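Local coordinates for acetoin utilization protein AcuB, putative (Vibrio cholerae, PDB 2O16) that is of unknown function but carries a pair of CBS domains and probably has a regulatory role in acetoin utilization, at residues H22-A27 with R55-A60; H38-D43 with L49-Q54. All coordinates share one frame; numbering follows the deposited sequence.

How the contacts relate
Both contacts lie in the first CBS domain, with centres 10 Å apart. Contact 2 is the antiparallel hairpin of strands 38-42 and 48-53; contact 1 packs the two helices that flank it in the chain, helix 24-34 leading into the first strand and helix 54-64 leaving the second. Together they give the alpha-beta-beta-alpha part of a CBS motif. The layers touch where A27 CB lies 4.1 Å from V52 CG2, so A27 meets both the second helix and the sheet. D56 of contact 1 ties the helix start to S53 of contact 2. Two phosphates, probably from the crystallisation liquor, sit at the same end of the hairpin, one bound by H38 and the other by S53.

Contact 1: residues H22-A27 with R55-A60; sequences HTLNDA and RDLLAA
The first turn of helix 24-34 packs against the first turns of helix 54-64, the backbones coming nearest at L24 and L57, whose CA atoms are 6.4 Å apart. These are the two helices of a CBS motif, joined here through a small apolar patch of two leucines and two alanines. The two leucine side chains run alongside one another, each heading for the opposite helix: L24 CG rests 3.8 Å from L57 CD2. With CG anti to its backbone nitrogen (chi1 -170°), L24 extends beyond L57 and sets CD1 3.6 Å from A60 CB, one turn further along the second helix. L24 thus spans L57 and A60. Helix 80-83 adds to the surroundings through L80, which touches A27.

The start of helix 24-34 is fixed by a capping box. D26 N donates to T23 OG1 (3.2 Å, 161° at the hydrogen), and T23 N returns a bond to D26 OD2 (2.9 Å), arriving from above the carboxylate plane. Neither T23 nor D26 takes part in the helix contact, which is apolar and is completed one turn beyond L24 by the other methyl of L57, its CD1 lying 3.6 Å from A27 CB.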
# COMPACT_ATOMS: atom_id res chain seq x y z
N HIS A 22 11.23 -4.99 -12.30
CA HIS A 22 11.77 -5.80 -11.21
C HIS A 22 10.87 -7.03 -11.06
O HIS A 22 9.84 -7.13 -11.76
CB HIS A 22 11.88 -4.98 -9.94
CG HIS A 22 13.20 -4.28 -9.81
ND1 HIS A 22 13.73 -3.54 -10.84
CD2 HIS A 22 14.08 -4.21 -8.78
CE1 HIS A 22 14.90 -3.04 -10.45
NE2 HIS A 22 15.12 -3.41 -9.21
N THR A 23 11.27 -7.99 -10.23
CA THR A 23 10.62 -9.29 -10.29
C THR A 23 9.89 -9.64 -8.98
O THR A 23 10.02 -8.90 -7.97
CB THR A 23 11.65 -10.41 -10.54
OG1 THR A 23 12.47 -10.53 -9.37
CG2 THR A 23 12.53 -10.09 -11.77
N LEU A 24 9.12 -10.72 -9.03
CA LEU A 24 8.55 -11.35 -7.81
C LEU A 24 9.63 -11.54 -6.73
O LEU A 24 9.42 -11.22 -5.54
CB LEU A 24 7.93 -12.71 -8.14
CG LEU A 24 7.09 -13.38 -7.01
CD1 LEU A 24 5.99 -14.22 -7.62
CD2 LEU A 24 7.96 -14.21 -6.08
N ASN A 25 10.80 -12.03 -7.16
CA ASN A 25 11.92 -12.27 -6.25
C ASN A 25 12.38 -11.01 -5.54
O ASN A 25 12.63 -11.03 -4.34
CB ASN A 25 13.08 -12.92 -7.00
CG ASN A 25 13.93 -13.80 -6.10
OD1 ASN A 25 13.43 -14.40 -5.15
ND2 ASN A 25 15.24 -13.87 -6.39
N ASP A 26 12.48 -9.89 -6.27
CA ASP A 26 12.81 -8.62 -5.68
C ASP A 26 11.78 -8.15 -4.65
O ASP A 26 12.15 -7.64 -3.59
CB ASP A 26 12.94 -7.52 -6.74
CG ASP A 26 14.03 -7.80 -7.76
OD1 ASP A 26 15.10 -8.33 -7.38
OD2 ASP A 26 13.80 -7.48 -8.94
N ALA A 27 10.49 -8.27 -5.00
CA ALA A 27 9.42 -7.85 -4.09
C ALA A 27 9.42 -8.74 -2.83
O ALA A 27 9.26 -8.25 -1.72
CB ALA A 27 8.05 -7.93 -4.81
N ARG A 55 0.13 -11.45 -0.44
CA ARG A 55 -0.86 -12.38 -0.98
C ARG A 55 -0.69 -12.59 -2.50
O ARG A 55 -0.85 -13.71 -3.01
CB ARG A 55 -2.30 -11.97 -0.62
CG ARG A 55 -3.34 -13.00 -1.15
CD ARG A 55 -4.74 -12.75 -0.60
NE ARG A 55 -5.75 -13.60 -1.24
CZ ARG A 55 -7.04 -13.62 -0.90
NH1 ARG A 55 -7.50 -12.85 0.08
NH2 ARG A 55 -7.88 -14.42 -1.55
N ASP A 56 -0.41 -11.52 -3.23
CA ASP A 56 -0.13 -11.62 -4.67
C ASP A 56 1.07 -12.52 -4.94
O ASP A 56 1.04 -13.35 -5.85
CB ASP A 56 0.14 -10.23 -5.28
CG ASP A 56 -1.10 -9.33 -5.28
OD1 ASP A 56 -2.22 -9.86 -5.41
OD2 ASP A 56 -0.94 -8.10 -5.16
N LEU A 57 2.15 -12.29 -4.19
CA LEU A 57 3.39 -13.05 -4.39
C LEU A 57 3.18 -14.51 -4.05
O LEU A 57 3.61 -15.40 -4.79
CB LEU A 57 4.57 -12.47 -3.57
CG LEU A 57 4.95 -11.01 -3.85
CD1 LEU A 57 6.29 -10.67 -3.21
CD2 LEU A 57 4.97 -10.69 -5.35
N LEU A 58 2.48 -14.75 -2.95
CA LEU A 58 2.20 -16.12 -2.51
C LEU A 58 1.32 -16.85 -3.52
O LEU A 58 1.58 -18.01 -3.85
CB LEU A 58 1.60 -16.17 -1.10
CG LEU A 58 2.48 -15.79 0.10
CD1 LEU A 58 1.62 -15.76 1.36
CD2 LEU A 58 3.70 -16.71 0.30
N ALA A 59 0.31 -16.18 -4.05
CA ALA A 59 -0.55 -16.79 -5.08
C ALA A 59 0.20 -17.09 -6.40
O ALA A 59 -0.06 -18.12 -7.04
CB ALA A 59 -1.75 -15.93 -5.36
N ALA A 60 1.12 -16.22 -6.81
CA ALA A 60 1.88 -16.47 -8.03
C ALA A 60 2.82 -17.66 -7.81
O ALA A 60 2.97 -18.50 -8.69
CB ALA A 60 2.66 -15.25 -8.45

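Contact 2: residues H38-D43 with L49-Q54; sequences HVPIVD and LGIVSQ. With PO4 (phosphate ion), chain C; PO4 (phosphate ion), chain E.
The antiparallel beta hairpin of the first CBS motif joins strands 38-42 and 49-53, their axes 4.3 Å apart. V39 and V52 form a hydrogen-bonded pair: V39 N donates to V52 O almost along the carbonyl axis, and V52 N answers to V39 O from above the carbonyl plane. Near the turn a classic beta bulge puts L49 and G50 opposite I41, whose O accepts from both L49 N (2.8 Å) and G50 N (3.2 Å). I41 N closes the set on G50 O.

V39, I41 and V52 share the face turned to helix 24-34 and helix 80-83; the I41 side chain lies roughly perpendicular to that of V52, I41 CD1 being 4.0 Å from V52 CG2. On the other face lie H38, P40, I51 and S53, with P40 touching L120 and I123 of strand 119-124 in the second CBS domain, and I51 CD1 reaching H38 CB at 4.1 Å. Here the H38 ring has S53 CB 3.8 Å from CD2 and meets a phosphate at its edge, ND1 donating to O1 of that ion (2.8 Å, 171°) and weakly to O2. S53, the N-cap of helix 54-64, holds OG between its backbone N and carbonyl carbon (chi1 63°), where OG binds the second phosphate, 2.8 Å from that ion's O3.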
# COMPACT_ATOMS: atom_id res chain seq x y z
N HIS A 38 3.35 -4.86 1.40
CA HIS A 38 2.80 -4.12 0.27
C HIS A 38 3.87 -3.26 -0.34
O HIS A 38 4.51 -2.47 0.37
CB HIS A 38 1.61 -3.23 0.72
CG HIS A 38 0.48 -4.02 1.30
ND1 HIS A 38 0.43 -4.35 2.65
CD2 HIS A 38 -0.59 -4.60 0.72
CE1 HIS A 38 -0.65 -5.09 2.86
NE2 HIS A 38 -1.27 -5.27 1.71
N VAL A 39 4.06 -3.42 -1.65
CA VAL A 39 5.07 -2.70 -2.41
C VAL A 39 4.39 -2.11 -3.64
O VAL A 39 4.03 -2.84 -4.56
CB VAL A 39 6.20 -3.61 -2.88
CG1 VAL A 39 7.26 -2.82 -3.66
CG2 VAL A 39 6.85 -4.34 -1.65
N PRO A 40 4.23 -0.79 -3.63
CA PRO A 40 3.75 -0.11 -4.83
C PRO A 40 4.77 -0.27 -6.00
O PRO A 40 6.02 -0.28 -5.80
CB PRO A 40 3.62 1.35 -4.38
CG PRO A 40 3.61 1.30 -2.84
CD PRO A 40 4.50 0.16 -2.52
N ILE A 41 4.22 -0.43 -7.20
CA ILE A 41 4.98 -0.47 -8.45
C ILE A 41 4.85 0.89 -9.14
O ILE A 41 3.73 1.37 -9.36
CB ILE A 41 4.42 -1.58 -9.38
CG1 ILE A 41 4.34 -2.95 -8.67
CG2 ILE A 41 5.19 -1.62 -10.72
CD1 ILE A 41 5.60 -3.40 -7.95
N VAL A 42 5.97 1.53 -9.47
CA VAL A 42 5.94 2.90 -9.99
C VAL A 42 6.79 3.03 -11.23
O VAL A 42 7.62 2.15 -11.50
CB VAL A 42 6.45 3.93 -8.94
CG1 VAL A 42 5.50 3.97 -7.72
CG2 VAL A 42 7.91 3.59 -8.51
N ASP A 43 6.59 4.10 -12.00
CA ASP A 43 7.50 4.38 -13.13
C ASP A 43 8.66 5.26 -12.64
O ASP A 43 8.75 5.55 -11.45
CB ASP A 43 6.73 5.00 -14.33
CG ASP A 43 6.30 6.45 -14.11
OD1 ASP A 43 6.65 7.10 -13.09
OD2 ASP A 43 5.57 6.98 -14.99
N LEU A 49 1.77 2.70 -10.85
CA LEU A 49 1.33 1.79 -11.91
C LEU A 49 0.51 0.63 -11.34
O LEU A 49 -0.28 0.04 -12.04
CB LEU A 49 2.53 1.19 -12.63
CG LEU A 49 3.47 2.22 -13.27
CD1 LEU A 49 4.68 1.51 -13.91
CD2 LEU A 49 2.69 3.01 -14.31
N GLY A 50 0.76 0.27 -10.08
CA GLY A 50 0.07 -0.88 -9.44
C GLY A 50 0.69 -1.15 -8.07
O GLY A 50 1.49 -0.36 -7.60
N ILE A 51 0.31 -2.27 -7.44
CA ILE A 51 0.83 -2.59 -6.14
C ILE A 51 0.81 -4.12 -5.98
O ILE A 51 -0.10 -4.79 -6.48
CB ILE A 51 0.06 -1.81 -5.01
CG1 ILE A 51 0.53 -2.22 -3.61
CG2 ILE A 51 -1.46 -1.95 -5.17
CD1 ILE A 51 0.14 -1.21 -2.56
N VAL A 52 1.84 -4.68 -5.34
CA VAL A 52 1.86 -6.12 -5.09
C VAL A 52 1.83 -6.36 -3.57
O VAL A 52 2.51 -5.66 -2.82
CB VAL A 52 3.10 -6.82 -5.75
CG1 VAL A 52 2.97 -6.78 -7.30
CG2 VAL A 52 4.42 -6.16 -5.29
N SER A 53 1.01 -7.32 -3.14
CA SER A 53 0.93 -7.67 -1.72
C SER A 53 1.65 -8.99 -1.51
O SER A 53 1.93 -9.71 -2.48
CB SER A 53 -0.54 -7.81 -1.29
OG SER A 53 -1.14 -8.88 -2.01
N GLN A 54 1.91 -9.33 -0.26
CA GLN A 54 2.39 -10.69 0.04
C GLN A 54 1.43 -11.72 -0.53
O GLN A 54 1.87 -12.75 -1.08
CB GLN A 54 2.54 -10.90 1.55
CG GLN A 54 3.02 -12.33 1.89
CD GLN A 54 3.00 -12.57 3.38
OE1 GLN A 54 1.95 -12.85 3.97
NE2 GLN A 54 4.14 -12.40 4.01
P PO4 C . 2.03 -3.74 5.84
O1 PO4 C . 2.47 -3.67 4.40
O2 PO4 C . 0.61 -4.27 5.82
O3 PO4 C . 2.93 -4.78 6.48
O4 PO4 C . 2.12 -2.42 6.58
P PO4 E . -4.83 -9.15 -3.11
O1 PO4 E . -4.37 -8.85 -4.52
O2 PO4 E . -4.71 -10.64 -2.92
O3 PO4 E . -3.95 -8.44 -2.06
O4 PO4 E . -6.31 -8.80 -2.97